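Local coordinates for protein hemoglobin subunit beta (Mustelus griseus, PDB 1GCV) that carries oxygen from the gills to the peripheral tissues, binding it at the heme iron within a tetramer of two alpha and two beta chains, at residues B[13-18]-B[118-123]; B[73-78]-B[125-130]. All coordinates share one frame; numbering follows the deposited sequence.

Contact 1 of 2, residues B[13-18]-B[118-123]; sequences KTFQGT and GIWDKF
Thr14, near the end of helix 5-17, and Trp120, on helix 114-132, make the closest backbone approach of the two segments, yet their CA atoms stay 10.5 Å apart. The gap is bridged by side chains, chiefly the indole of Trp120, which reaches toward Thr14 and Phe15. With CG anti to its own carbonyl carbon (chi1 -77°), the ring extends to Thr14, which comes to meet it from the opposite direction. The six-membered half of the indole leads with its edge. Thr14 CB and OG1 face that edge nearly in plane, each 3.5 Å from Trp120 CZ2, while Thr14 CG2 sits to one side of the plane, 3.6 Å from that same carbon. This is packing of the first helix on the last in the globin fold; here an aromatic edge bridges the two segments, while Ile119 and Phe123 pack on Ile11 of helix 5-17. Phe15 reaches the next part of the rim: its CE1 is 4.1 Å from Trp120 CH2 and equally far from CZ3, with the phenyl ring turned obliquely to the indole. The Phe15 side chain also rests on Leu61, Gln62 and Val65, which brings helix 50-66 into the same buried layer. The polar atoms are satisfied by one residue a turn earlier, Glu10: its backbone O is hydrogen-bonded to Thr14 OG1, and its OE1 to Trp120 NE1. The first bond is allowed by the threonine rotamer, which sets OG1 beside the backbone N (chi1 -61°). The second binds the pyrrole part of the indole to helix 5-17, the helix its benzene edge abuts, while Leu104 and Arg108 of helix 93-108 touch the Trp120 side chain as well.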
# COMPACT_ATOMS: atom_id res chain seq x y z
N LYS B 13 -28.25 -7.70 8.83
CA LYS B 13 -29.32 -8.14 7.93
C LYS B 13 -28.79 -8.97 6.77
O LYS B 13 -29.39 -9.98 6.41
CB LYS B 13 -30.08 -6.93 7.39
CG LYS B 13 -31.53 -6.86 7.88
CD LYS B 13 -31.61 -6.47 9.35
CE LYS B 13 -31.66 -7.70 10.26
NZ LYS B 13 -31.16 -7.42 11.64
N THR B 14 -27.67 -8.55 6.18
CA THR B 14 -27.09 -9.28 5.05
C THR B 14 -26.67 -10.69 5.47
O THR B 14 -26.80 -11.64 4.69
CB THR B 14 -25.85 -8.56 4.48
OG1 THR B 14 -26.24 -7.26 4.01
CG2 THR B 14 -25.25 -9.35 3.32
N PHE B 15 -26.17 -10.82 6.69
CA PHE B 15 -25.73 -12.11 7.17
C PHE B 15 -26.88 -13.04 7.51
O PHE B 15 -26.71 -14.26 7.55
CB PHE B 15 -24.86 -11.93 8.40
CG PHE B 15 -23.41 -12.01 8.10
CD1 PHE B 15 -22.69 -10.86 7.79
CD2 PHE B 15 -22.77 -13.24 8.06
CE1 PHE B 15 -21.36 -10.94 7.44
CE2 PHE B 15 -21.44 -13.33 7.72
CZ PHE B 15 -20.73 -12.18 7.41
N GLN B 16 -28.06 -12.47 7.74
CA GLN B 16 -29.22 -13.27 8.08
C GLN B 16 -30.13 -13.54 6.88
O GLN B 16 -30.92 -14.48 6.90
CB GLN B 16 -30.01 -12.57 9.20
CG GLN B 16 -31.52 -12.49 8.97
CD GLN B 16 -32.11 -11.17 9.43
OE1 GLN B 16 -32.86 -10.53 8.69
NE2 GLN B 16 -31.78 -10.76 10.65
N GLY B 17 -29.99 -12.74 5.82
CA GLY B 17 -30.82 -12.91 4.64
C GLY B 17 -30.13 -13.23 3.33
O GLY B 17 -30.79 -13.43 2.31
N THR B 18 -28.80 -13.27 3.34
CA THR B 18 -28.03 -13.59 2.14
C THR B 18 -27.24 -14.86 2.42
O THR B 18 -26.86 -15.13 3.56
CB THR B 18 -27.04 -12.43 1.76
OG1 THR B 18 -27.77 -11.32 1.23
CG2 THR B 18 -26.03 -12.89 0.70
N GLY B 118 -19.10 1.37 1.22
CA GLY B 118 -18.36 2.01 2.30
C GLY B 118 -18.57 1.33 3.64
O GLY B 118 -17.65 1.23 4.43
N ILE B 119 -19.79 0.85 3.90
CA ILE B 119 -20.09 0.17 5.15
C ILE B 119 -19.34 -1.16 5.24
O ILE B 119 -18.76 -1.50 6.27
CB ILE B 119 -21.61 -0.10 5.29
CG1 ILE B 119 -22.37 1.23 5.33
CG2 ILE B 119 -21.89 -0.91 6.55
CD1 ILE B 119 -23.88 1.07 5.29
N TRP B 120 -19.34 -1.91 4.14
CA TRP B 120 -18.65 -3.19 4.09
C TRP B 120 -17.13 -3.02 4.15
O TRP B 120 -16.43 -3.80 4.78
CB TRP B 120 -19.05 -3.93 2.82
CG TRP B 120 -20.39 -4.52 2.96
CD1 TRP B 120 -21.58 -4.00 2.51
CD2 TRP B 120 -20.72 -5.71 3.68
NE1 TRP B 120 -22.62 -4.80 2.91
CE2 TRP B 120 -22.12 -5.86 3.62
CE3 TRP B 120 -19.96 -6.67 4.36
CZ2 TRP B 120 -22.79 -6.93 4.22
CZ3 TRP B 120 -20.62 -7.74 4.96
CH2 TRP B 120 -22.02 -7.86 4.89
N ASP B 121 -16.64 -1.98 3.48
CA ASP B 121 -15.21 -1.70 3.49
C ASP B 121 -14.79 -1.45 4.93
O ASP B 121 -13.76 -1.93 5.39
CB ASP B 121 -14.94 -0.45 2.64
CG ASP B 121 -13.46 -0.14 2.52
OD1 ASP B 121 -12.98 0.76 3.23
OD2 ASP B 121 -12.78 -0.79 1.71
N LYS B 122 -15.61 -0.68 5.63
CA LYS B 122 -15.36 -0.33 7.02
C LYS B 122 -15.38 -1.58 7.88
O LYS B 122 -14.52 -1.78 8.73
CB LYS B 122 -16.43 0.64 7.51
CG LYS B 122 -16.23 1.12 8.92
CD LYS B 122 -17.44 1.90 9.39
CE LYS B 122 -17.07 2.90 10.46
NZ LYS B 122 -18.19 3.13 11.41
N PHE B 123 -16.37 -2.44 7.65
CA PHE B 123 -16.47 -3.67 8.41
C PHE B 123 -15.27 -4.58 8.19
O PHE B 123 -14.71 -5.11 9.15
CB PHE B 123 -17.75 -4.43 8.05
CG PHE B 123 -17.94 -5.70 8.84
CD1 PHE B 123 -18.10 -5.66 10.22
CD2 PHE B 123 -17.95 -6.93 8.20
CE1 PHE B 123 -18.26 -6.83 10.96
CE2 PHE B 123 -18.11 -8.11 8.93
CZ PHE B 123 -18.27 -8.06 10.31

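Contact 2 of 2, residues B[73-78]-B[125-130]. With HEM (protoporphyrin IX containing Fe), chain F.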
# COMPACT_ATOMS: atom_id res chain seq x y z
N THR B 73 -11.07 -8.57 20.70
CA THR B 73 -10.99 -9.55 21.80
C THR B 73 -11.51 -10.92 21.35
O THR B 73 -10.97 -11.95 21.74
CB THR B 73 -11.82 -9.11 23.05
OG1 THR B 73 -12.31 -7.77 22.88
CG2 THR B 73 -10.95 -9.15 24.29
N LEU B 74 -12.54 -10.90 20.52
CA LEU B 74 -13.15 -12.12 20.01
C LEU B 74 -12.23 -12.90 19.06
O LEU B 74 -12.24 -14.13 19.06
CB LEU B 74 -14.45 -11.76 19.28
CG LEU B 74 -15.22 -12.85 18.54
CD1 LEU B 74 -16.21 -13.53 19.49
CD2 LEU B 74 -15.94 -12.25 17.34
N PHE B 75 -11.42 -12.18 18.27
CA PHE B 75 -10.51 -12.81 17.31
C PHE B 75 -9.08 -12.97 17.82
O PHE B 75 -8.18 -13.32 17.05
CB PHE B 75 -10.48 -11.99 16.00
CG PHE B 75 -11.60 -12.30 15.04
CD1 PHE B 75 -11.64 -11.69 13.79
CD2 PHE B 75 -12.62 -13.19 15.37
CE1 PHE B 75 -12.67 -11.95 12.89
CE2 PHE B 75 -13.66 -13.46 14.48
CZ PHE B 75 -13.68 -12.84 13.23
N LYS B 76 -8.85 -12.73 19.10
CA LYS B 76 -7.50 -12.85 19.65
C LYS B 76 -6.84 -14.20 19.37
O LYS B 76 -5.70 -14.26 18.93
CB LYS B 76 -7.50 -12.58 21.15
CG LYS B 76 -6.28 -11.79 21.62
CD LYS B 76 -5.78 -12.28 22.97
CE LYS B 76 -6.55 -11.62 24.11
NZ LYS B 76 -6.81 -10.17 23.87
N ASP B 77 -7.57 -15.28 19.63
CA ASP B 77 -7.05 -16.62 19.41
C ASP B 77 -6.96 -16.97 17.93
O ASP B 77 -5.99 -17.60 17.50
CB ASP B 77 -7.92 -17.65 20.12
CG ASP B 77 -7.56 -17.80 21.58
OD1 ASP B 77 -6.39 -17.52 21.94
OD2 ASP B 77 -8.45 -18.19 22.36
N LEU B 78 -7.96 -16.57 17.16
CA LEU B 78 -7.99 -16.82 15.72
C LEU B 78 -6.77 -16.13 15.10
O LEU B 78 -6.14 -16.66 14.19
CB LEU B 78 -9.27 -16.25 15.11
CG LEU B 78 -9.51 -16.50 13.62
CD1 LEU B 78 -9.40 -17.98 13.35
CD2 LEU B 78 -10.88 -15.99 13.22
N GLU B 125 -12.36 -3.74 7.25
CA GLU B 125 -11.17 -3.07 7.74
C GLU B 125 -11.03 -3.42 9.24
O GLU B 125 -9.93 -3.66 9.72
CB GLU B 125 -11.32 -1.57 7.56
CG GLU B 125 -10.07 -0.84 7.18
CD GLU B 125 -10.18 0.63 7.51
OE1 GLU B 125 -11.10 1.29 6.96
OE2 GLU B 125 -9.36 1.14 8.32
N VAL B 126 -12.16 -3.44 9.95
CA VAL B 126 -12.17 -3.76 11.38
C VAL B 126 -11.80 -5.23 11.60
O VAL B 126 -11.10 -5.56 12.56
CB VAL B 126 -13.57 -3.49 12.01
CG1 VAL B 126 -13.69 -4.18 13.38
CG2 VAL B 126 -13.81 -2.00 12.15
N VAL B 127 -12.27 -6.09 10.71
CA VAL B 127 -11.98 -7.52 10.79
C VAL B 127 -10.51 -7.85 10.47
O VAL B 127 -9.91 -8.71 11.11
CB VAL B 127 -12.95 -8.31 9.86
CG1 VAL B 127 -12.38 -9.67 9.54
CG2 VAL B 127 -14.30 -8.46 10.55
N ILE B 128 -9.93 -7.15 9.48
CA ILE B 128 -8.53 -7.35 9.09
C ILE B 128 -7.62 -6.94 10.26
O ILE B 128 -6.64 -7.61 10.56
CB ILE B 128 -8.14 -6.48 7.87
CG1 ILE B 128 -8.97 -6.86 6.64
CG2 ILE B 128 -6.66 -6.63 7.57
CD1 ILE B 128 -8.78 -8.27 6.16
N ASP B 129 -7.96 -5.83 10.89
CA ASP B 129 -7.20 -5.29 12.01
C ASP B 129 -7.25 -6.24 13.21
O ASP B 129 -6.23 -6.48 13.85
CB ASP B 129 -7.77 -3.91 12.39
CG ASP B 129 -7.34 -3.45 13.77
OD1 ASP B 129 -8.20 -3.43 14.68
OD2 ASP B 129 -6.15 -3.11 13.94
N ALA B 130 -8.42 -6.78 13.51
CA ALA B 130 -8.57 -7.69 14.63
C ALA B 130 -7.79 -8.98 14.41
O ALA B 130 -7.12 -9.47 15.32
CB ALA B 130 -10.06 -8.02 14.85
CHA HEM F . -8.27 -21.38 9.10
CHB HEM F . -11.05 -17.43 9.66
CHC HEM F . -8.65 -15.28 6.01
CHD HEM F . -5.81 -19.19 5.52
C1A HEM F . -9.25 -20.48 9.53
C2A HEM F . -10.25 -20.77 10.53
C3A HEM F . -11.01 -19.67 10.69
C4A HEM F . -10.52 -18.70 9.76
CMA HEM F . -12.14 -19.47 11.70
CAA HEM F . -10.43 -22.06 11.30
CBA HEM F . -9.58 -21.99 12.53
CGA HEM F . -9.19 -23.36 13.04
O1A HEM F . -9.41 -23.63 14.24
O2A HEM F . -8.67 -24.16 12.23
C1B HEM F . -10.59 -16.49 8.77
C2B HEM F . -11.24 -15.20 8.61
C3B HEM F . -10.61 -14.59 7.53
C4B HEM F . -9.53 -15.51 7.08
CMB HEM F . -12.35 -14.64 9.52
CAB HEM F . -11.01 -13.39 6.95
CBB HEM F . -10.15 -12.30 6.72
C1C HEM F . -7.63 -16.15 5.57
C2C HEM F . -6.78 -15.93 4.39
C3C HEM F . -5.93 -17.01 4.32
C4C HEM F . -6.32 -17.91 5.39
CMC HEM F . -6.87 -14.79 3.37
CAC HEM F . -4.84 -17.19 3.46
CBC HEM F . -4.85 -16.96 2.08
C1D HEM F . -6.22 -20.09 6.47
C2D HEM F . -5.70 -21.44 6.55
C3D HEM F . -6.41 -22.07 7.52
C4D HEM F . -7.32 -21.09 8.09
CMD HEM F . -4.54 -22.01 5.73
CAD HEM F . -6.30 -23.54 7.91
CBD HEM F . -6.77 -24.44 6.78
CGD HEM F . -7.47 -25.69 7.28
O1D HEM F . -8.26 -26.27 6.50
O2D HEM F . -7.23 -26.08 8.45
NA HEM F . -9.40 -19.18 9.07
NB HEM F . -9.52 -16.67 7.87
NC HEM F . -7.33 -17.38 6.19
ND HEM F . -7.20 -19.87 7.44
FE HEM F . -8.19 -18.17 7.82
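Phe75 fills the angle between helix 114-132 and the heme, meeting Val127 and Ala130 one helical turn apart. Its position belongs to the globin fold: it lies where helix 71-74 gives way to helix 76-86, the proximal helix that bears the iron ligand His82, and it takes the N-cap position of that second helix. The small side chain of Ala130 lets the backbones come close, with Phe75 CA 6.1 Å from Ala130 CA. Ala130 CB then packs obliquely against the base of the ring, 4.1 Å from Phe75 CD1. Further out, Val127 CG1 meets the ring near its plane, at the edge, 4.1 Å from Phe75 CE1; this methyl stands anti to the valine backbone N (chi1 159°). The same phenyl group approaches the heme methyl CMB, again obliquely, so a single aromatic residue touches both the last helix and the cofactor. One face of the ring is occupied by Leu78, whose CD2 sits 3.9 Å above the plane over the centre of the Phe75 ring. Around this layer, Ala60 and Ala64 of helix 50-66 pack on Phe75, and Lys72, just before 73-78, forms a salt bridge through NZ with Asp129 OD1 of 125-130. Leu78 itself belongs to the heme pocket. Its backbone O is hydrogen-bonded to His82 ND1, which should help fix the rotation of the proximal imidazole, and its CD1 lies 3.5 Å from the heme methyl carbon CMA.

How the contacts relate
From the N terminus, the chain passes through 13-18 in the first helix, then 73-78 at the entry to the proximal helix, and only afterwards reaches helix 114-132, which supplies both remaining partners. Contact 1 closes its loop at 118-123, and contact 2 closes its own directly beyond, at 125-130. The segments therefore alternate and the loops cross, neither lying within the other. Both contacts use helix 114-132, with centres about 17 Å apart: its earlier part meets the end of helix 5-17, and its later part the junction leading into the proximal helix. Helix 50-66 borders both contacts, touching Phe15 in one and Phe75 in the other.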